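Local coordinates for microcompartments protein (Desulfitobacterium hafniense, PDB 3NWG) that probably serves as a shell protein of a bacterial microcompartment, with two BMC domains joined in tandem in one chain, at residues 75-78 with 79-83. Residues are numbered along the deposited sequence; the frame is centred on the assembly and turned at random.
Sequences PNVH and PQVLT
His-78 passes directly into Pro-79 as the loop after strand 68-74 turns into helix 79-85, and the first turn is tied back by a bond of 2.9 Å from Val-81 N to His-78 O. The donor lies above the carbonyl plane, with an N-H...O angle of 131°. His-78 is the N-cap, and its imidazole does the capping: CG is anti to the backbone N (chi1 -162°), which turns the ring toward the first turn, where ND1 accepts from Gln-80 N at 3.3 Å. That bond is long but fairly straight, at 164°, and the donor is tilted somewhat from the ring plane. As the acceptor, ND1 would carry no proton here. Pro-79, which has no amide hydrogen to offer, lays CD over one ring face in a CH-pi contact, 3.8 Å from the centroid of the His-78 ring and offset toward its rim. Gln-80 runs alongside the imidazole, pointing the same way, and its CB comes within 3.5 Å of ND1. One residue before the cap, Val-77 divides its two methyls: CG2 rests on Val-81 CB at 3.7 Å, while CG1 meets Leu-82 CD1 at 3.8 Å. Farther along, Thr-83 OG1 donates to Gln-80 O within the helix. The connection lies where the two BMC domains of the chain meet. His-78 N is hydrogen-bonded to Asp-113 OD1 of helix 105-117 in the second domain, and the His-78 side chain touches Ala-116 and Lys-117 there; Val-81 reaches on to Leu-123 and Ile-126 of strand 122-127, while Val-77 stays against Ile-5 of strand 4-10 in the first.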
# COMPACT_ATOMS: atom_id res chain seq x y z
N PRO A 75 17.22 26.17 -16.04
CA PRO A 75 16.34 26.83 -17.00
C PRO A 75 16.11 26.01 -18.26
O PRO A 75 17.00 25.28 -18.70
CB PRO A 75 17.12 28.09 -17.36
CG PRO A 75 18.55 27.68 -17.19
CD PRO A 75 18.52 26.84 -15.95
N ASN A 76 14.92 26.16 -18.84
CA ASN A 76 14.58 25.52 -20.11
C ASN A 76 14.71 24.02 -19.99
O ASN A 76 15.35 23.37 -20.82
CB ASN A 76 15.44 26.06 -21.27
CG ASN A 76 15.64 27.58 -21.20
OD1 ASN A 76 14.71 28.36 -20.91
ND2 ASN A 76 16.87 28.01 -21.48
N VAL A 77 14.12 23.47 -18.94
CA VAL A 77 14.17 22.04 -18.68
C VAL A 77 13.25 21.30 -19.64
O VAL A 77 12.17 21.80 -19.99
CB VAL A 77 13.81 21.72 -17.22
CG1 VAL A 77 12.34 22.04 -16.94
CG2 VAL A 77 14.10 20.24 -16.92
N HIS A 78 13.68 20.12 -20.06
CA HIS A 78 12.92 19.32 -20.99
C HIS A 78 11.62 18.83 -20.35
O HIS A 78 11.63 18.32 -19.23
CB HIS A 78 13.76 18.14 -21.47
CG HIS A 78 13.24 17.51 -22.72
ND1 HIS A 78 12.24 16.56 -22.72
CD2 HIS A 78 13.57 17.71 -24.03
CE1 HIS A 78 11.99 16.19 -23.96
NE2 HIS A 78 12.77 16.87 -24.77
N PRO A 79 10.48 18.98 -21.05
CA PRO A 79 9.18 18.59 -20.49
C PRO A 79 9.15 17.20 -19.88
O PRO A 79 8.39 16.97 -18.94
CB PRO A 79 8.22 18.66 -21.69
CG PRO A 79 9.05 19.03 -22.87
CD PRO A 79 10.34 19.58 -22.38
N GLN A 80 9.96 16.28 -20.41
CA GLN A 80 9.95 14.89 -19.96
C GLN A 80 10.60 14.71 -18.61
O GLN A 80 10.23 13.82 -17.86
CB GLN A 80 10.62 13.98 -20.97
CG GLN A 80 9.73 13.60 -22.14
CD GLN A 80 10.29 12.46 -22.93
OE1 GLN A 80 11.27 12.60 -23.67
NE2 GLN A 80 9.67 11.29 -22.79
N VAL A 81 11.60 15.54 -18.31
CA VAL A 81 12.20 15.53 -16.99
C VAL A 81 11.14 15.79 -15.92
O VAL A 81 11.11 15.11 -14.89
CB VAL A 81 13.32 16.58 -16.89
CG1 VAL A 81 13.82 16.67 -15.45
CG2 VAL A 81 14.46 16.26 -17.87
N LEU A 82 10.26 16.76 -16.17
CA LEU A 82 9.25 17.12 -15.19
C LEU A 82 8.24 15.99 -15.00
O LEU A 82 8.00 15.56 -13.88
CB LEU A 82 8.55 18.42 -15.57
CG LEU A 82 9.48 19.60 -15.79
CD1 LEU A 82 8.77 20.69 -16.55
CD2 LEU A 82 10.09 20.13 -14.48
N THR A 83 7.68 15.49 -16.09
CA THR A 83 6.72 14.41 -15.99
C THR A 83 7.35 13.16 -15.34
O THR A 83 6.71 12.49 -14.52
CB THR A 83 6.04 14.09 -17.35
OG1 THR A 83 7.03 13.92 -18.36
CG2 THR A 83 5.12 15.23 -17.78